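TonB-dependent siderophore receptor (Pseudomonas aeruginosa 39016, PDB 5NEC) probably imports iron-loaded siderophores, and siderophore-drug conjugates that mimic them, across the outer membrane in a TonB-dependent manner. Local coordinates at residues L47-R52 with Q446-I451; R98-Q103 with T559-T564; F164-G167 with T171-Y174; G364-R369 with G452-S457; S686-L689 with V693-Q696. All blocks are in the same frame, centred on the assembly; numbering follows the deposited sequence.

Interaction 1 of 5, residues L47-R52 with Q446-I451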
# COMPACT_ATOMS: atom_id res chain seq x y z
N LEU A 47 0.00 10.42 19.11
CA LEU A 47 1.17 10.09 18.28
C LEU A 47 2.46 10.81 18.70
O LEU A 47 3.53 10.21 18.66
CB LEU A 47 0.89 10.31 16.78
CG LEU A 47 -0.19 9.42 16.14
CD1 LEU A 47 -0.28 9.68 14.64
CD2 LEU A 47 0.01 7.93 16.41
N LEU A 48 2.35 12.06 19.15
CA LEU A 48 3.50 12.76 19.78
C LEU A 48 4.16 11.91 20.89
O LEU A 48 5.39 11.82 20.97
CB LEU A 48 3.08 14.13 20.35
CG LEU A 48 4.21 15.07 20.83
CD1 LEU A 48 4.90 15.77 19.65
CD2 LEU A 48 3.74 16.12 21.82
N ASP A 49 3.33 11.27 21.72
CA ASP A 49 3.80 10.49 22.88
C ASP A 49 3.85 8.98 22.65
O ASP A 49 3.95 8.21 23.60
CB ASP A 49 2.91 10.78 24.10
CG ASP A 49 2.69 12.29 24.36
OD1 ASP A 49 3.40 13.17 23.77
OD2 ASP A 49 1.80 12.59 25.19
N THR A 50 3.74 8.54 21.40
CA THR A 50 3.85 7.12 21.05
C THR A 50 5.33 6.85 20.66
O THR A 50 5.89 7.56 19.81
CB THR A 50 2.81 6.71 19.96
OG1 THR A 50 1.50 6.74 20.54
CG2 THR A 50 3.07 5.31 19.40
N PRO A 51 5.97 5.84 21.28
CA PRO A 51 7.40 5.58 21.08
C PRO A 51 7.74 4.75 19.83
O PRO A 51 8.48 3.78 19.91
CB PRO A 51 7.77 4.82 22.36
CG PRO A 51 6.52 4.05 22.69
CD PRO A 51 5.40 4.96 22.32
N ARG A 52 7.21 5.16 18.67
CA ARG A 52 7.38 4.46 17.40
C ARG A 52 7.24 5.47 16.26
O ARG A 52 6.56 6.49 16.39
CB ARG A 52 6.32 3.35 17.24
CG ARG A 52 6.43 2.22 18.27
CD ARG A 52 5.41 1.09 18.11
NE ARG A 52 4.08 1.63 17.86
CZ ARG A 52 3.52 1.79 16.65
NH1 ARG A 52 4.16 1.44 15.51
NH2 ARG A 52 2.31 2.33 16.57
N GLN A 446 6.17 13.68 33.00
CA GLN A 446 7.39 13.55 32.16
C GLN A 446 7.77 12.14 31.70
O GLN A 446 8.62 12.02 30.84
CB GLN A 446 8.62 14.15 32.86
CG GLN A 446 8.61 15.67 32.95
CD GLN A 446 8.50 16.12 34.38
OE1 GLN A 446 7.43 16.55 34.84
NE2 GLN A 446 9.60 16.00 35.11
N TRP A 447 7.19 11.08 32.25
CA TRP A 447 7.64 9.72 31.96
C TRP A 447 6.48 8.77 31.67
O TRP A 447 5.51 8.72 32.42
CB TRP A 447 8.47 9.17 33.12
CG TRP A 447 9.79 9.84 33.28
CD1 TRP A 447 10.10 10.83 34.16
CD2 TRP A 447 10.97 9.59 32.52
NE1 TRP A 447 11.41 11.21 34.00
CE2 TRP A 447 11.97 10.47 33.00
CE3 TRP A 447 11.29 8.71 31.47
CZ2 TRP A 447 13.27 10.49 32.48
CZ3 TRP A 447 12.57 8.73 30.95
CH2 TRP A 447 13.55 9.61 31.46
N GLN A 448 6.59 8.02 30.57
CA GLN A 448 5.64 6.97 30.20
C GLN A 448 6.39 5.70 29.80
O GLN A 448 7.47 5.78 29.21
CB GLN A 448 4.78 7.40 29.03
CG GLN A 448 4.05 8.71 29.23
CD GLN A 448 3.26 9.16 28.02
OE1 GLN A 448 3.24 10.35 27.71
NE2 GLN A 448 2.58 8.23 27.34
N VAL A 449 5.81 4.54 30.10
CA VAL A 449 6.35 3.25 29.69
C VAL A 449 5.30 2.49 28.91
O VAL A 449 4.17 2.40 29.36
CB VAL A 449 6.78 2.40 30.90
CG1 VAL A 449 7.14 0.98 30.48
CG2 VAL A 449 7.95 3.06 31.61
N ASN A 450 5.69 1.95 27.75
CA ASN A 450 4.84 1.09 26.90
C ASN A 450 5.39 -0.32 26.93
O ASN A 450 6.57 -0.51 26.73
CB ASN A 450 4.82 1.55 25.44
CG ASN A 450 4.01 2.83 25.24
OD1 ASN A 450 3.13 2.89 24.39
ND2 ASN A 450 4.33 3.86 26.02
N ILE A 451 4.53 -1.30 27.17
CA ILE A 451 4.87 -2.70 27.02
C ILE A 451 3.78 -3.35 26.17
O ILE A 451 2.61 -2.96 26.26
CB ILE A 451 5.04 -3.42 28.37
CG1 ILE A 451 3.79 -3.27 29.24
CG2 ILE A 451 6.26 -2.86 29.08
CD1 ILE A 451 3.85 -4.05 30.54
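Pro51 and Asn450 form the closely packed half of a contact in which a loop of the plug domain rests on the inner wall of the barrel without a hydrogen bond between residues 47-52 and 446-451. The proline presents its CG and CD atoms to the flat carboxamide: Pro51 CG lies 3.8 Å from Asn450 CG, and Pro51 CD lies 3.7 Å from Asn450 OD1. Both residues are buried. Asn450 CG stands anti to the carbonyl carbon (chi1 -73°), which carries the amide inward to the proline, while its OD1 keeps a weak hydrogen bond to Thr440.

Two residues away along each segment the contact is less enclosed on the plug side, since Asp49 is partly exposed. Asp49 CB approaches Gln448 OE1 at 3.7 Å, but the carboxylate and amide planes are 84° apart and no bond joins them. The polar end of Asp49 is instead engaged by Lys489 in a salt bridge through OD1. A type I turn from Leu47 to Thr50, closed by Thr50 N to Leu47 O at 3.2 Å, directs Asp49 to the wall, and Pro51 follows as the centre of an inverse gamma turn.

Lys542 NZ gathers the loop from another barrel strand by taking the carbonyls of Leu47, Thr50 and Arg52. Strand 447-464 lies between 426-444 and 471-488, and all three line the contact: Gln448 leans on Thr440 and Asp442, Pro51 also touches Val487, and Leu47 packs back on plug strand 54-57.

Interaction 2 of 5, residues R98-Q103 with T559-T564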
# COMPACT_ATOMS: atom_id res chain seq x y z
N ARG A 98 11.11 0.02 5.31
CA ARG A 98 12.46 -0.13 5.88
C ARG A 98 13.17 -1.37 5.34
O ARG A 98 13.81 -2.13 6.10
CB ARG A 98 12.43 -0.16 7.40
CG ARG A 98 12.02 1.16 8.02
CD ARG A 98 12.03 1.02 9.53
NE ARG A 98 11.80 2.28 10.22
CZ ARG A 98 11.66 2.40 11.54
NH1 ARG A 98 11.74 1.34 12.34
NH2 ARG A 98 11.45 3.60 12.07
N GLY A 99 13.01 -1.57 4.03
CA GLY A 99 13.62 -2.66 3.30
C GLY A 99 13.13 -4.04 3.61
O GLY A 99 13.86 -5.01 3.36
N PHE A 100 11.90 -4.15 4.11
CA PHE A 100 11.32 -5.44 4.45
C PHE A 100 9.90 -5.58 3.89
O PHE A 100 9.11 -4.64 3.89
CB PHE A 100 11.34 -5.66 5.96
CG PHE A 100 12.73 -5.84 6.54
CD1 PHE A 100 13.52 -6.93 6.18
CD2 PHE A 100 13.25 -4.92 7.47
CE1 PHE A 100 14.80 -7.10 6.72
CE2 PHE A 100 14.52 -5.09 8.01
CZ PHE A 100 15.30 -6.18 7.63
N ASP A 101 9.61 -6.79 3.41
CA ASP A 101 8.37 -7.13 2.72
C ASP A 101 7.18 -7.04 3.68
O ASP A 101 7.22 -7.63 4.75
CB ASP A 101 8.52 -8.56 2.19
CG ASP A 101 7.38 -8.97 1.29
OD1 ASP A 101 6.25 -8.42 1.36
OD2 ASP A 101 7.63 -9.90 0.48
N ALA A 102 6.13 -6.33 3.27
CA ALA A 102 4.95 -6.09 4.12
C ALA A 102 3.61 -6.40 3.44
O ALA A 102 2.59 -5.77 3.79
CB ALA A 102 4.96 -4.66 4.61
N GLN A 103 3.59 -7.36 2.50
CA GLN A 103 2.34 -7.73 1.78
C GLN A 103 1.24 -8.18 2.73
O GLN A 103 0.09 -7.76 2.60
CB GLN A 103 2.58 -8.84 0.74
CG GLN A 103 3.02 -10.20 1.28
CD GLN A 103 3.30 -11.21 0.16
OE1 GLN A 103 3.13 -10.91 -1.03
NE2 GLN A 103 3.74 -12.41 0.55
N THR A 559 17.44 -2.55 12.60
CA THR A 559 16.75 -3.83 12.53
C THR A 559 17.76 -4.94 12.21
O THR A 559 18.55 -4.80 11.27
CB THR A 559 15.65 -3.79 11.46
OG1 THR A 559 14.75 -2.72 11.76
CG2 THR A 559 14.89 -5.10 11.42
N ASP A 560 17.75 -6.01 13.00
CA ASP A 560 18.60 -7.19 12.77
C ASP A 560 17.69 -8.37 12.57
O ASP A 560 16.77 -8.56 13.36
CB ASP A 560 19.51 -7.48 13.99
CG ASP A 560 20.73 -6.57 14.06
OD1 ASP A 560 21.11 -5.93 13.04
OD2 ASP A 560 21.34 -6.51 15.14
N LYS A 561 17.97 -9.17 11.55
CA LYS A 561 17.15 -10.33 11.24
C LYS A 561 18.03 -11.56 10.97
O LYS A 561 18.96 -11.48 10.18
CB LYS A 561 16.29 -10.02 10.03
CG LYS A 561 15.19 -11.04 9.76
CD LYS A 561 14.13 -10.45 8.84
CE LYS A 561 13.52 -9.18 9.43
NZ LYS A 561 12.14 -8.90 8.94
N ASP A 562 17.72 -12.66 11.66
CA ASP A 562 18.37 -13.96 11.46
C ASP A 562 17.45 -14.89 10.67
O ASP A 562 16.24 -14.86 10.85
CB ASP A 562 18.76 -14.59 12.81
CG ASP A 562 20.09 -14.07 13.33
OD1 ASP A 562 20.85 -13.43 12.57
OD2 ASP A 562 20.42 -14.31 14.51
N ASN A 563 18.05 -15.70 9.79
CA ASN A 563 17.33 -16.57 8.84
C ASN A 563 16.40 -15.76 7.93
O ASN A 563 15.21 -16.03 7.81
CB ASN A 563 16.62 -17.73 9.56
CG ASN A 563 17.59 -18.67 10.26
OD1 ASN A 563 18.78 -18.72 9.93
ND2 ASN A 563 17.09 -19.44 11.22
N THR A 564 17.00 -14.77 7.28
CA THR A 564 16.30 -13.72 6.56
C THR A 564 15.69 -14.28 5.27
O THR A 564 14.69 -13.78 4.80
CB THR A 564 17.27 -12.51 6.31
OG1 THR A 564 16.55 -11.27 6.14
CG2 THR A 564 18.25 -12.75 5.14
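Arg98 NH2 is gripped by two carboxylates of the barrel wall, those of Glu538 and Glu585, and two residues further on Phe100 makes the direct contact with Thr559 and Lys561. The Phe100 ring is flanked by both. Lys561 lies over one face: its NZ is 3.9 Å from the centroid of the Phe100 ring and 20° off the normal, a cation-pi contact, and its CE adds a CH-pi contact, 3.6 Å from Phe100 CE1. A bend in the lysine chain at chi3 (-58°) lays these last two atoms across the face, with NZ offset toward the rim.

The setting is that of a TonB-dependent receptor, where a globular plug fills the lumen of a beta-barrel: short plug strand 100-101 here meets barrel strand 550-561. Thr559 adds its methyl, CG2 approaching Phe100 CE2 obliquely at 3.4 Å. The same threonine divides its branches by chemistry, since OG1 is hydrogen-bonded to Asn536 OD1 while CG2 goes to the ring. Ser579 and Val581 of strand 579-589 also touch Phe100. Beyond the ring, Asp101 OD1 accepts from Gln103 N at 3.1 Å, an Asx turn, and Asp101 OD2 pairs with Arg94.

Interaction 3 of 5, residues F164-G167 with T171-Y174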
# COMPACT_ATOMS: atom_id res chain seq x y z
N PHE A 164 -16.22 14.74 -10.11
CA PHE A 164 -15.77 14.14 -11.32
C PHE A 164 -14.45 14.76 -11.76
O PHE A 164 -14.26 15.95 -11.65
CB PHE A 164 -16.87 14.14 -12.41
CG PHE A 164 -17.31 15.50 -12.85
CD1 PHE A 164 -16.57 16.21 -13.80
CD2 PHE A 164 -18.50 16.06 -12.37
CE1 PHE A 164 -16.98 17.47 -14.25
CE2 PHE A 164 -18.92 17.31 -12.81
CZ PHE A 164 -18.16 18.02 -13.75
N THR A 165 -13.55 13.89 -12.23
CA THR A 165 -12.21 14.27 -12.65
C THR A 165 -12.00 13.80 -14.09
O THR A 165 -12.23 12.62 -14.42
CB THR A 165 -11.13 13.62 -11.75
OG1 THR A 165 -11.37 13.95 -10.38
CG2 THR A 165 -9.71 14.10 -12.14
N TYR A 166 -11.59 14.75 -14.94
CA TYR A 166 -11.22 14.46 -16.32
C TYR A 166 -9.72 14.71 -16.51
O TYR A 166 -9.18 15.68 -15.96
CB TYR A 166 -12.02 15.33 -17.28
CG TYR A 166 -13.47 14.92 -17.44
CD1 TYR A 166 -13.81 13.64 -17.87
CD2 TYR A 166 -14.51 15.82 -17.21
CE1 TYR A 166 -15.12 13.25 -18.04
CE2 TYR A 166 -15.84 15.44 -17.39
CZ TYR A 166 -16.13 14.15 -17.80
OH TYR A 166 -17.42 13.73 -17.99
N GLY A 167 -9.06 13.82 -17.26
CA GLY A 167 -7.60 13.87 -17.44
C GLY A 167 -7.10 13.85 -18.87
O GLY A 167 -7.78 13.41 -19.79
N THR A 171 -8.55 9.99 -18.16
CA THR A 171 -9.20 9.70 -16.87
C THR A 171 -10.65 10.21 -16.88
O THR A 171 -10.89 11.36 -17.24
CB THR A 171 -8.45 10.34 -15.67
OG1 THR A 171 -7.16 9.74 -15.53
CG2 THR A 171 -9.21 10.16 -14.34
N ARG A 172 -11.59 9.34 -16.52
CA ARG A 172 -12.96 9.72 -16.27
C ARG A 172 -13.33 9.03 -14.97
O ARG A 172 -13.59 7.83 -14.94
CB ARG A 172 -13.86 9.25 -17.41
CG ARG A 172 -13.56 9.87 -18.77
CD ARG A 172 -14.71 9.55 -19.76
NE ARG A 172 -14.45 10.03 -21.13
CZ ARG A 172 -14.25 9.28 -22.23
NH1 ARG A 172 -14.30 7.95 -22.20
NH2 ARG A 172 -14.01 9.88 -23.40
N ARG A 173 -13.32 9.81 -13.89
CA ARG A 173 -13.53 9.32 -12.53
C ARG A 173 -14.73 10.02 -11.89
O ARG A 173 -14.80 11.26 -11.88
CB ARG A 173 -12.29 9.58 -11.70
CG ARG A 173 -12.34 9.05 -10.27
CD ARG A 173 -11.03 9.28 -9.53
NE ARG A 173 -11.10 8.80 -8.14
CZ ARG A 173 -10.72 7.60 -7.69
NH1 ARG A 173 -10.24 6.66 -8.49
NH2 ARG A 173 -10.82 7.34 -6.40
N TYR A 174 -15.66 9.24 -11.35
CA TYR A 174 -16.89 9.74 -10.75
C TYR A 174 -17.00 9.17 -9.35
O TYR A 174 -16.88 7.95 -9.18
CB TYR A 174 -18.11 9.33 -11.59
CG TYR A 174 -17.97 9.70 -13.06
CD1 TYR A 174 -18.37 10.95 -13.52
CD2 TYR A 174 -17.42 8.81 -13.97
CE1 TYR A 174 -18.24 11.30 -14.85
CE2 TYR A 174 -17.28 9.15 -15.31
CZ TYR A 174 -17.71 10.39 -15.74
OH TYR A 174 -17.57 10.77 -17.06
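Tyr166 and Tyr174 reach across the strand pair to join their hydroxyls, although neither is the direct cross-strand partner of the other. Both have CG anti to the carbonyl carbon, with chi1 of -74° for Tyr166 and -52° for Tyr174, and these torsions swing the rings together until Tyr174 OH donates to Tyr166 OH at 3.1 Å. The acceptor hydroxyl sits at the edge of the Tyr174 ring, near its plane. Tyr166 is bordered at its own edge by an aliphatic neighbour, Arg172 CG lying in the ring plane 3.8 Å from Tyr166 CE1.

Phe164 behaves differently. Its CG is wedged between the backbone N and the carbonyl carbon (chi1 63°), which turns the ring away toward Thr729 and Phe731 and leaves CB to meet Tyr174 CD1 at 3.7 Å.

On the other face, Thr165 and Arg173 are a hydrogen-bonded pair: Thr165 N to Arg173 O spans 2.9 Å, and Arg173 N returns to Thr165 O at 3.1 Å. Their polar ends go elsewhere, Thr165 OG1 to Ser728 and the extended Arg173 to a salt bridge with Glu120 of the plug. Near the turn, Gly167 N donates to Thr171 O at 3.1 Å, and Thr171 OG1 bonds to Asp169 within the connection. The arrangement is an antiparallel beta hairpin, the first of the barrel, with Phe164, Tyr166, Arg172 and Tyr174 on one face and Arg173 on the other reaching the plug.

Interaction 4 of 5, residues G364-R369 with G452-S457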
# COMPACT_ATOMS: atom_id res chain seq x y z
N GLY A 364 -6.81 -8.50 23.57
CA GLY A 364 -7.77 -9.19 22.71
C GLY A 364 -7.44 -10.59 22.23
O GLY A 364 -6.32 -11.05 22.38
N LEU A 365 -8.46 -11.24 21.67
CA LEU A 365 -8.36 -12.55 21.05
C LEU A 365 -8.76 -12.41 19.61
O LEU A 365 -9.72 -11.73 19.31
CB LEU A 365 -9.32 -13.55 21.68
CG LEU A 365 -9.12 -13.94 23.13
CD1 LEU A 365 -10.05 -15.10 23.45
CD2 LEU A 365 -7.68 -14.33 23.41
N GLU A 366 -8.05 -13.11 18.73
CA GLU A 366 -8.33 -13.10 17.31
C GLU A 366 -8.34 -14.54 16.78
O GLU A 366 -7.40 -15.29 17.04
CB GLU A 366 -7.27 -12.27 16.64
CG GLU A 366 -7.37 -12.15 15.13
CD GLU A 366 -6.14 -11.47 14.56
OE1 GLU A 366 -5.59 -10.59 15.26
OE2 GLU A 366 -5.70 -11.81 13.43
N PHE A 367 -9.41 -14.91 16.07
CA PHE A 367 -9.52 -16.21 15.39
C PHE A 367 -9.76 -15.95 13.93
O PHE A 367 -10.60 -15.12 13.59
CB PHE A 367 -10.71 -17.02 15.94
CG PHE A 367 -10.69 -17.23 17.43
CD1 PHE A 367 -10.07 -18.34 17.98
CD2 PHE A 367 -11.29 -16.31 18.29
CE1 PHE A 367 -10.05 -18.56 19.36
CE2 PHE A 367 -11.27 -16.50 19.67
CZ PHE A 367 -10.66 -17.63 20.21
N SER A 368 -9.06 -16.65 13.04
CA SER A 368 -9.34 -16.51 11.60
C SER A 368 -9.12 -17.77 10.79
O SER A 368 -8.48 -18.71 11.24
CB SER A 368 -8.52 -15.38 11.00
OG SER A 368 -7.16 -15.73 10.99
N ARG A 369 -9.68 -17.77 9.59
CA ARG A 369 -9.59 -18.90 8.67
C ARG A 369 -9.42 -18.34 7.26
O ARG A 369 -10.27 -17.57 6.83
CB ARG A 369 -10.87 -19.72 8.76
CG ARG A 369 -10.85 -20.99 7.93
CD ARG A 369 -12.05 -21.86 8.28
NE ARG A 369 -12.02 -23.15 7.58
CZ ARG A 369 -12.33 -23.34 6.30
NH1 ARG A 369 -12.71 -22.31 5.51
NH2 ARG A 369 -12.27 -24.56 5.77
N GLY A 452 4.17 -4.31 25.34
CA GLY A 452 3.25 -5.02 24.46
C GLY A 452 3.74 -6.43 24.20
O GLY A 452 4.94 -6.66 24.02
N ALA A 453 2.82 -7.39 24.19
CA ALA A 453 3.14 -8.76 23.80
C ALA A 453 2.05 -9.33 22.89
O ALA A 453 0.92 -8.85 22.87
CB ALA A 453 3.35 -9.64 25.03
N ARG A 454 2.43 -10.35 22.13
CA ARG A 454 1.54 -11.04 21.21
C ARG A 454 2.03 -12.47 20.97
O ARG A 454 3.21 -12.69 20.76
CB ARG A 454 1.45 -10.29 19.87
CG ARG A 454 0.24 -10.70 19.06
CD ARG A 454 0.33 -10.31 17.60
NE ARG A 454 -0.83 -10.83 16.87
CZ ARG A 454 -2.03 -10.24 16.78
NH1 ARG A 454 -2.26 -9.05 17.36
NH2 ARG A 454 -2.99 -10.86 16.09
N PHE A 455 1.10 -13.42 21.01
CA PHE A 455 1.34 -14.82 20.68
C PHE A 455 0.37 -15.23 19.56
O PHE A 455 -0.83 -15.08 19.71
CB PHE A 455 1.11 -15.71 21.90
CG PHE A 455 1.22 -17.17 21.60
CD1 PHE A 455 2.45 -17.73 21.24
CD2 PHE A 455 0.10 -18.00 21.67
CE1 PHE A 455 2.56 -19.09 20.97
CE2 PHE A 455 0.20 -19.36 21.39
CZ PHE A 455 1.43 -19.90 21.04
N ASP A 456 0.91 -15.73 18.44
CA ASP A 456 0.12 -16.23 17.31
C ASP A 456 0.36 -17.72 17.12
O ASP A 456 1.50 -18.16 17.18
CB ASP A 456 0.52 -15.55 16.01
CG ASP A 456 -0.01 -14.15 15.89
OD1 ASP A 456 -1.15 -14.00 15.38
OD2 ASP A 456 0.70 -13.21 16.30
N SER A 457 -0.71 -18.45 16.85
CA SER A 457 -0.67 -19.88 16.59
C SER A 457 -1.30 -20.12 15.21
O SER A 457 -2.35 -19.58 14.91
CB SER A 457 -1.44 -20.60 17.70
OG SER A 457 -1.52 -21.97 17.46
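Glu366 and Arg454 form a salt bridge between two strands of the beta-barrel that are not neighbours, strand 426-444 lying between 357-379 and 447-464. Along the first segment, the backbone of Gly364 pairs with Tyr436 of that intervening strand, and Leu365 sets its side chain on the surface against Ile435. Glu366 follows and carries the whole contact. Its chain is extended, with CG anti to the backbone N (chi1 179°), and OE1 reaches Arg454 NH2 at 2.7 Å. Phe367 then returns to the surface, and Ser368 is buried again, so the strand has the usual two faces of a barrel wall.

The arginine comes across the intervening strand, at about a right angle to the glutamate, its chain extended from CG to NE. Ala434 of the intervening strand touches both Arg454 and Asp456. Arg454 is shared: Glu366 takes NH2 and Asp456 takes NE, while NH1 makes a weak hydrogen bond to Ser135 O. Two carboxylates around one guanidinium would be expected to hold its charge and damp their mutual repulsion. The oxygens meet it differently: Arg454 NH2 lies 48° out of the Glu366 carboxylate plane, whereas Arg454 NE approaches Asp456 OD2 at 2.9 Å on the syn side.

Interaction 5 of 5, residues S686-L689 with V693-Q696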
# COMPACT_ATOMS: atom_id res chain seq x y z
N SER A 686 -6.20 25.12 -6.73
CA SER A 686 -7.64 24.98 -6.48
C SER A 686 -8.32 26.33 -6.26
O SER A 686 -7.70 27.27 -5.76
CB SER A 686 -7.93 24.09 -5.27
OG SER A 686 -7.23 24.53 -4.14
N TYR A 687 -9.59 26.38 -6.64
CA TYR A 687 -10.39 27.57 -6.54
C TYR A 687 -11.74 27.16 -5.97
O TYR A 687 -12.41 26.28 -6.54
CB TYR A 687 -10.57 28.20 -7.93
CG TYR A 687 -11.29 29.52 -7.93
CD1 TYR A 687 -10.63 30.70 -7.58
CD2 TYR A 687 -12.65 29.60 -8.26
CE1 TYR A 687 -11.30 31.92 -7.57
CE2 TYR A 687 -13.32 30.82 -8.24
CZ TYR A 687 -12.63 31.97 -7.89
OH TYR A 687 -13.29 33.18 -7.88
N LYS A 688 -12.12 27.76 -4.84
CA LYS A 688 -13.47 27.57 -4.28
C LYS A 688 -14.45 28.48 -5.03
O LYS A 688 -14.47 29.68 -4.76
CB LYS A 688 -13.51 27.93 -2.79
CG LYS A 688 -12.56 27.15 -1.89
CD LYS A 688 -12.28 27.91 -0.60
CE LYS A 688 -10.83 27.80 -0.10
NZ LYS A 688 -10.55 26.47 0.52
N LEU A 689 -15.23 27.94 -5.95
CA LEU A 689 -16.22 28.76 -6.68
C LEU A 689 -17.30 29.27 -5.74
O LEU A 689 -17.76 30.40 -5.86
CB LEU A 689 -16.84 28.05 -7.89
CG LEU A 689 -17.79 28.99 -8.70
CD1 LEU A 689 -17.55 29.00 -10.22
CD2 LEU A 689 -19.27 28.74 -8.40
N VAL A 693 -18.93 24.21 -4.20
CA VAL A 693 -18.22 23.74 -5.39
C VAL A 693 -16.75 24.14 -5.36
O VAL A 693 -16.43 25.33 -5.23
CB VAL A 693 -18.90 24.26 -6.70
CG1 VAL A 693 -18.24 23.64 -7.94
CG2 VAL A 693 -20.39 23.91 -6.69
N ASP A 694 -15.86 23.14 -5.46
CA ASP A 694 -14.42 23.36 -5.68
C ASP A 694 -14.04 22.93 -7.09
O ASP A 694 -14.58 21.94 -7.60
CB ASP A 694 -13.57 22.53 -4.71
CG ASP A 694 -13.63 23.02 -3.29
OD1 ASP A 694 -13.83 24.22 -3.04
OD2 ASP A 694 -13.50 22.18 -2.38
N PHE A 695 -13.08 23.64 -7.67
CA PHE A 695 -12.43 23.26 -8.92
C PHE A 695 -10.96 23.03 -8.60
O PHE A 695 -10.35 23.85 -7.90
CB PHE A 695 -12.60 24.37 -9.95
CG PHE A 695 -14.01 24.52 -10.43
CD1 PHE A 695 -14.59 23.53 -11.22
CD2 PHE A 695 -14.77 25.65 -10.09
CE1 PHE A 695 -15.90 23.65 -11.66
CE2 PHE A 695 -16.07 25.78 -10.54
CZ PHE A 695 -16.64 24.78 -11.32
N GLN A 696 -10.38 21.92 -9.09
CA GLN A 696 -8.97 21.60 -8.82
C GLN A 696 -8.20 21.19 -10.08
O GLN A 696 -8.73 20.50 -10.94
CB GLN A 696 -8.84 20.51 -7.74
CG GLN A 696 -7.46 20.44 -7.11
CD GLN A 696 -7.39 19.48 -5.95
OE1 GLN A 696 -8.01 19.72 -4.92
NE2 GLN A 696 -6.60 18.41 -6.10
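Phe695 offers its ring edge to Leu689, whose CD1 lies near the ring plane, 3.6 Å from Phe695 CE2; Leu689 CB is equally close to that carbon, and the two side chains run alongside each other, pointing the same way. The carbonyl oxygen of Tyr687 approaches the ring obliquely. Leu689 has CG anti to the backbone N (chi1 -175°), an orientation that places its branch beside the phenyl ring, and its CB also passes Val693 CB at 4.5 Å.

The backbone fixes the register. Tyr687 and Phe695 form a hydrogen-bonded pair, with both backbone hydrogen bonds, from Tyr687 N to Phe695 O and from Phe695 N to Tyr687 O, at 2.9 Å. Leu689 N to Val693 O, where the strands give way to the turn, is weak. On the face away from the aromatics, Lys688 and Asp694 run side by side: Lys688 CG touches Asp694 OD1 at 3.4 Å, but the bent lysine leads its ammonium elsewhere, and NZ stays 5.3 Å from that oxygen. Ser686 CB meets Gln696 CG, and the amide of Gln696 serves Asn698 and the Lys63 carbonyl of the plug. This is an antiparallel beta hairpin with a short connection, of the kind that links successive strands of an outer-membrane barrel.

How the interactions relate
Two of the five contacts, interactions 1 and 2, join the plug to the barrel wall, and three lie within that wall. Interactions 1 and 4 use successive stretches of strand 447-464, with centres about 23 Å apart, so one strand meets the plug at one end and a more distant barrel strand further on. Interactions 1 and 2 have centres about 24 Å apart. Interactions 3 and 5 are local hairpins, centres about 15 Å apart; strand 724-733 lies between them and closes the barrel. Interactions 2 and 3 fall on opposite sides of the chain's centre. The plug segments come first and find partners hundreds of residues later, so the chain encloses its N-terminal plug within the barrel, as in other TonB-dependent receptors, where the plug blocks the channel.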